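Local coordinates for SnoaL-like domain-containing protein (Kribbella flavida, PDB 5EVH) that is of unknown function but carries a SnoaL-like domain of the NTF2 clan, whose members commonly enclose a pocket for small molecules, at residues 33-38 / 48-53; 55-60 / 108-113. All coordinates share one frame; numbering follows the deposited sequence.

Contact 1: residues 33-38 / 48-53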
loop_
_atom_site.group_PDB
_atom_site.type_symbol
_atom_site.label_atom_id
_atom_site.label_comp_id
_atom_site.label_asym_id
_atom_site.label_seq_id
_atom_site.Cartn_x
_atom_site.Cartn_y
_atom_site.Cartn_z
ATOM N N GLY A 33 4.371 23.388 0.401
ATOM C CA GLY A 33 5.224 23.740 1.550
ATOM C C GLY A 33 4.764 23.136 2.859
ATOM O O GLY A 33 5.586 22.799 3.731
ATOM N N GLY A 34 3.450 23.019 3.051
ATOM C CA GLY A 34 2.932 22.468 4.293
ATOM C C GLY A 34 2.514 20.998 4.152
ATOM O O GLY A 34 1.617 20.565 4.879
ATOM N N ILE A 35 3.126 20.213 3.239
ATOM C CA ILE A 35 2.703 18.819 3.042
ATOM C C ILE A 35 2.682 18.088 4.387
ATOM O O ILE A 35 3.520 18.320 5.269
ATOM C CB ILE A 35 3.630 18.095 2.040
ATOM C CG1 ILE A 35 3.162 16.625 1.779
ATOM C CG2 ILE A 35 5.090 18.211 2.539
ATOM C CD1 ILE A 35 3.814 16.015 0.536
ATOM N N VAL A 36 1.677 17.230 4.563
ATOM C CA VAL A 36 1.612 16.275 5.665
ATOM C C VAL A 36 1.811 14.901 5.055
ATOM O O VAL A 36 1.042 14.501 4.162
ATOM C CB VAL A 36 0.258 16.344 6.380
ATOM C CG1 VAL A 36 0.197 15.234 7.439
ATOM C CG2 VAL A 36 0.024 17.790 6.959
ATOM N N CYS A 37 2.842 14.179 5.509
ATOM C CA CYS A 37 3.157 12.855 4.972
ATOM C C CYS A 37 2.986 11.843 6.103
ATOM O O CYS A 37 3.525 12.028 7.195
ATOM C CB CYS A 37 4.583 12.799 4.385
ATOM S SG CYS A 37 5.032 11.121 3.853
ATOM N N HIS A 38 2.219 10.787 5.874
ATOM C CA HIS A 38 2.117 9.720 6.859
ATOM C C HIS A 38 2.862 8.546 6.255
ATOM O O HIS A 38 2.459 8.023 5.209
ATOM C CB HIS A 38 0.671 9.332 7.138
ATOM C CG HIS A 38 -0.186 10.467 7.600
ATOM N ND1 HIS A 38 -0.234 10.888 8.918
ATOM C CD2 HIS A 38 -1.063 11.245 6.921
ATOM C CE1 HIS A 38 -1.087 11.889 9.023
ATOM N NE2 HIS A 38 -1.617 12.108 7.830
ATOM N N ASP A 48 10.473 20.710 3.904
ATOM C CA ASP A 48 11.861 20.423 4.289
ATOM C C ASP A 48 12.025 19.021 4.888
ATOM O O ASP A 48 12.948 18.267 4.521
ATOM C CB ASP A 48 12.368 21.461 5.293
ATOM C CG ASP A 48 12.666 22.803 4.640
ATOM O OD1 ASP A 48 12.810 22.834 3.401
ATOM O OD2 ASP A 48 12.764 23.821 5.367
ATOM N N ALA A 49 11.214 18.697 5.903
ATOM C CA ALA A 49 11.256 17.349 6.462
ATOM C C ALA A 49 10.876 16.318 5.394
ATOM O O ALA A 49 11.426 15.205 5.357
ATOM C CB ALA A 49 10.318 17.247 7.667
ATOM N N PHE A 50 9.931 16.657 4.522
ATOM C CA PHE A 50 9.557 15.666 3.515
ATOM C C PHE A 50 10.761 15.356 2.616
ATOM O O PHE A 50 11.057 14.194 2.312
ATOM C CB PHE A 50 8.366 16.174 2.681
ATOM C CG PHE A 50 7.882 15.177 1.687
ATOM C CD1 PHE A 50 7.202 14.035 2.113
ATOM C CD2 PHE A 50 8.128 15.355 0.313
ATOM C CE1 PHE A 50 6.767 13.069 1.188
ATOM C CE2 PHE A 50 7.724 14.410 -0.596
ATOM C CZ PHE A 50 7.025 13.259 -0.201
ATOM N N ARG A 51 11.444 16.402 2.158
ATOM C CA ARG A 51 12.615 16.214 1.311
ATOM C C ARG A 51 13.674 15.370 2.006
ATOM O O ARG A 51 14.249 14.452 1.404
ATOM C CB ARG A 51 13.160 17.575 0.914
ATOM C CG ARG A 51 14.442 17.476 0.156
ATOM C CD ARG A 51 14.643 18.642 -0.780
ATOM N NE ARG A 51 15.660 18.189 -1.729
ATOM C CZ ARG A 51 15.934 18.776 -2.874
ATOM N NH1 ARG A 51 15.233 19.843 -3.208
ATOM N NH2 ARG A 51 16.895 18.276 -3.667
ATOM N N ALA A 52 13.921 15.636 3.290
ATOM C CA ALA A 52 14.901 14.856 4.021
ATOM C C ALA A 52 14.516 13.382 4.101
ATOM O O ALA A 52 15.397 12.551 4.283
ATOM C CB ALA A 52 15.113 15.462 5.433
ATOM N N PHE A 53 13.230 13.027 3.964
ATOM C CA PHE A 53 12.782 11.627 3.945
ATOM C C PHE A 53 12.829 11.042 2.522
ATOM O O PHE A 53 13.364 9.947 2.308
ATOM C CB PHE A 53 11.368 11.541 4.559
ATOM C CG PHE A 53 10.580 10.334 4.155
ATOM C CD1 PHE A 53 10.857 9.104 4.674
ATOM C CD2 PHE A 53 9.521 10.446 3.278
ATOM C CE1 PHE A 53 10.110 7.966 4.271
ATOM C CE2 PHE A 53 8.765 9.327 2.895
ATOM C CZ PHE A 53 9.061 8.097 3.403
#
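Apolar packing between strand 35-38 and helix 48-53 centres on Phe-50, which meets both Ile-35 and Cys-37. CD1 of Ile-35 sits over the middle of one face of the Phe-50 ring, 4.1 Å from the centroid and only 4° off the ring normal, a CH-pi contact. The side chain is extended, with CG1 anti to the backbone N (chi1 -178°), and this carries CD1 out to the ring while the CG2 branch rests against the start of the Phe-50 side chain, Ile-35 CG2 to Phe-50 CB being 3.9 Å. Cys-37 adds its CB, 3.7 Å from Phe-50 CD1.

The sulfur contacts form a second group. Cys-37 SG lies in the plane of the Phe-50 ring at its edge, 3.7 Å from Phe-50 CE1, and so meets the ring hydrogens rather than the pi cloud. The same sulfur reaches Phe-53 one helical turn on, at 4.3 Å from Phe-53 CE2, but obliquely. An alanine in place of Phe-50 would probably leave Ile-35 CD1 without the face it rests on and open a gap between strand and helix beside Cys-37.

No hydrogen bond joins the two segments; the strand's backbone is bonded instead to its neighbours, Val-36 to Thr-104 and Leu-106, Cys-37 to Ile-44. Leu-106 and Met-28 also touch Phe-50. The axes pass 9.0 Å apart at 41°, with inward residues of the strand meeting the aromatic side of the helix: the helix-on-sheet packing of the cone-like alpha+beta fold of the NTF2 clan.

Contact 2: residues 55-60 / 108-113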
loop_
_atom_site.group_PDB
_atom_site.type_symbol
_atom_site.label_atom_id
_atom_site.label_comp_id
_atom_site.label_asym_id
_atom_site.label_seq_id
_atom_site.Cartn_x
_atom_site.Cartn_y
_atom_site.Cartn_z
ATOM N N GLU A 55 14.323 12.064 -0.359
ATOM C CA GLU A 55 15.563 12.035 -1.133
ATOM C C GLU A 55 16.404 10.784 -0.845
ATOM O O GLU A 55 16.771 10.092 -1.809
ATOM C CB GLU A 55 16.361 13.335 -0.903
ATOM C CG GLU A 55 17.407 13.473 -1.933
ATOM C CD GLU A 55 18.044 14.884 -2.027
ATOM O OE1 GLU A 55 17.416 15.925 -1.696
ATOM O OE2 GLU A 55 19.200 14.922 -2.480
ATOM N N PRO A 56 16.763 10.450 0.419
ATOM C CA PRO A 56 17.488 9.177 0.686
ATOM C C PRO A 56 16.747 7.957 0.166
ATOM O O PRO A 56 17.362 6.982 -0.299
ATOM C CB PRO A 56 17.595 9.134 2.222
ATOM C CG PRO A 56 17.229 10.485 2.694
ATOM C CD PRO A 56 16.419 11.173 1.663
ATOM N N PHE A 57 15.417 8.006 0.200
ATOM C CA PHE A 57 14.626 6.886 -0.313
ATOM C C PHE A 57 14.890 6.732 -1.797
ATOM O O PHE A 57 15.245 5.636 -2.279
ATOM C CB PHE A 57 13.150 7.162 0.010
ATOM C CG PHE A 57 12.203 5.975 -0.101
ATOM C CD1 PHE A 57 12.594 4.766 -0.641
ATOM C CD2 PHE A 57 10.873 6.119 0.348
ATOM C CE1 PHE A 57 11.674 3.694 -0.742
ATOM C CE2 PHE A 57 9.944 5.045 0.262
ATOM C CZ PHE A 57 10.350 3.842 -0.274
ATOM N N SER A 58 14.744 7.825 -2.562
ATOM C CA SER A 58 14.947 7.665 -3.995
ATOM C C SER A 58 16.326 7.066 -4.273
ATOM O O SER A 58 16.470 6.221 -5.169
ATOM C CB SER A 58 14.797 8.980 -4.765
ATOM O OG SER A 58 15.105 8.695 -6.133
ATOM N N ARG A 59 17.345 7.491 -3.521
ATOM C CA ARG A 59 18.716 7.062 -3.813
ATOM C C ARG A 59 19.038 5.625 -3.397
ATOM O O ARG A 59 20.163 5.178 -3.623
ATOM C CB ARG A 59 19.726 7.982 -3.127
ATOM C CG ARG A 59 19.765 9.367 -3.678
ATOM C CD ARG A 59 21.068 9.999 -3.305
ATOM N NE ARG A 59 20.866 11.358 -2.840
ATOM C CZ ARG A 59 20.909 12.436 -3.617
ATOM N NH1 ARG A 59 21.133 12.330 -4.921
ATOM N NH2 ARG A 59 20.724 13.626 -3.075
ATOM N N ILE A 60 18.139 4.922 -2.716
ATOM C CA ILE A 60 18.322 3.478 -2.580
ATOM C C ILE A 60 17.571 2.737 -3.700
ATOM O O ILE A 60 17.789 1.538 -3.884
ATOM C CB ILE A 60 17.881 2.892 -1.214
ATOM C CG1 ILE A 60 16.386 2.811 -1.120
ATOM C CG2 ILE A 60 18.505 3.663 -0.019
ATOM C CD1 ILE A 60 15.928 2.245 0.167
ATOM N N ILE A 108 1.937 6.933 2.616
ATOM C CA ILE A 108 2.672 5.898 1.879
ATOM C C ILE A 108 2.803 4.639 2.724
ATOM O O ILE A 108 3.005 4.713 3.938
ATOM C CB ILE A 108 4.045 6.397 1.387
ATOM C CG1 ILE A 108 4.856 5.230 0.778
ATOM C CG2 ILE A 108 4.898 7.028 2.513
ATOM C CD1 ILE A 108 6.057 5.761 -0.033
ATOM N N ILE A 109 2.582 3.472 2.097
ATOM C CA ILE A 109 2.631 2.181 2.810
ATOM C C ILE A 109 3.677 1.323 2.120
ATOM O O ILE A 109 3.611 1.135 0.907
ATOM C CB ILE A 109 1.269 1.455 2.776
ATOM C CG1 ILE A 109 0.186 2.374 3.341
ATOM C CG2 ILE A 109 1.418 0.161 3.602
ATOM C CD1 ILE A 109 -1.263 1.706 3.296
ATOM N N PHE A 110 4.617 0.778 2.891
ATOM C CA PHE A 110 5.471 -0.287 2.403
ATOM C C PHE A 110 5.951 -1.082 3.612
ATOM O O PHE A 110 5.835 -0.641 4.771
ATOM C CB PHE A 110 6.673 0.237 1.615
ATOM C CG PHE A 110 7.513 1.218 2.373
ATOM C CD1 PHE A 110 7.264 2.590 2.248
ATOM C CD2 PHE A 110 8.534 0.781 3.199
ATOM C CE1 PHE A 110 8.080 3.533 2.972
ATOM C CE2 PHE A 110 9.349 1.687 3.930
ATOM C CZ PHE A 110 9.106 3.057 3.831
ATOM N N ASP A 111 6.451 -2.273 3.345
ATOM C CA ASP A 111 6.811 -3.207 4.413
ATOM C C ASP A 111 8.280 -2.943 4.742
ATOM O O ASP A 111 9.161 -3.141 3.883
ATOM C CB ASP A 111 6.610 -4.640 3.941
ATOM C CG ASP A 111 6.962 -5.670 5.008
ATOM O OD1 ASP A 111 7.087 -5.287 6.220
ATOM O OD2 ASP A 111 7.086 -6.881 4.657
ATOM N N ARG A 112 8.547 -2.447 5.951
ATOM C CA ARG A 112 9.935 -2.234 6.401
ATOM C C ARG A 112 10.677 -3.527 6.769
ATOM O O ARG A 112 11.923 -3.516 6.845
ATOM C CB ARG A 112 9.959 -1.258 7.603
ATOM C CG ARG A 112 9.467 0.198 7.232
ATOM C CD ARG A 112 9.514 1.147 8.480
ATOM N NE ARG A 112 8.440 0.761 9.401
ATOM C CZ ARG A 112 8.384 1.095 10.676
ATOM N NH1 ARG A 112 9.367 1.822 11.215
ATOM N NH2 ARG A 112 7.358 0.691 11.401
ATOM N N THR A 113 9.961 -4.634 6.983
ATOM C CA THR A 113 10.610 -5.824 7.530
ATOM C C THR A 113 11.796 -6.280 6.696
ATOM O O THR A 113 12.874 -6.520 7.278
ATOM C CB THR A 113 9.564 -6.934 7.729
ATOM O OG1 THR A 113 8.617 -6.470 8.697
ATOM C CG2 THR A 113 10.192 -8.234 8.263
#
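The concave side of the curved sheet, where the end of helix 47-58 faces the end of strand 102-109, is the setting in which Phe-57 meets Phe-110 and Ile-108. Contact is made by the far rim of the Phe-57 ring. Its CE2 comes to 3.6 Å from Phe-110 CE1, while Phe-57 CZ lies over one face of the Phe-110 ring, displaced toward the rim. The ring planes are inclined at 58° with centroids 5.2 Å apart, an oblique pair. The two phenylalanines approach from opposite directions: CG of Phe-57 is anti to its own nitrogen (chi1 -164°), whereas that of Phe-110 stands between nitrogen and carbonyl carbon (chi1 56°), bringing its ring to the helix.

In NTF2-like proteins, helices and a curved sheet commonly enclose a cavity, and a glycerol near Phe-110 is consistent with a pocket here, although it probably came from the crystallisation liquor. Trp-19 packs edge-to-face with Phe-57, extending the aromatic cluster.

Ile-108 passes alongside Phe-57 in the opposite sense, its CD1 4.0 Å from Phe-57 CE2, and its CG1 lies at the edge of the Phe-110 ring, in plane. Beyond the strand, Asp-111 caps the following helix: Thr-113 N donates to Asp-111 OD1 at 3.0 Å, reaching it from above the carboxylate plane. Asp-111 OD2 also forms a salt bridge with Arg-112 of the second subunit, placing this turn at the dimer interface.

In the fold
From the N terminus, the chain passes helices 7-20 and 24-28 before entering strand 35-39. Contact 1 then closes a short loop: strand 42-45 intervenes, and helix 47-58 returns against the strand just left. Contact 2 opens from the same helix and spans a much longer excursion through strands 61-71, 75-84 and 92-99, closing at the end of strand 102-109. The two are in series, neither nested nor crossed, with centres about 14 Å apart. Strands 35-39 and 102-109 are parallel neighbours, probably bonded through His-38 O and Ile-108 N (2.9 Å), so successive parts of one helix are tied to adjoining strands of one sheet.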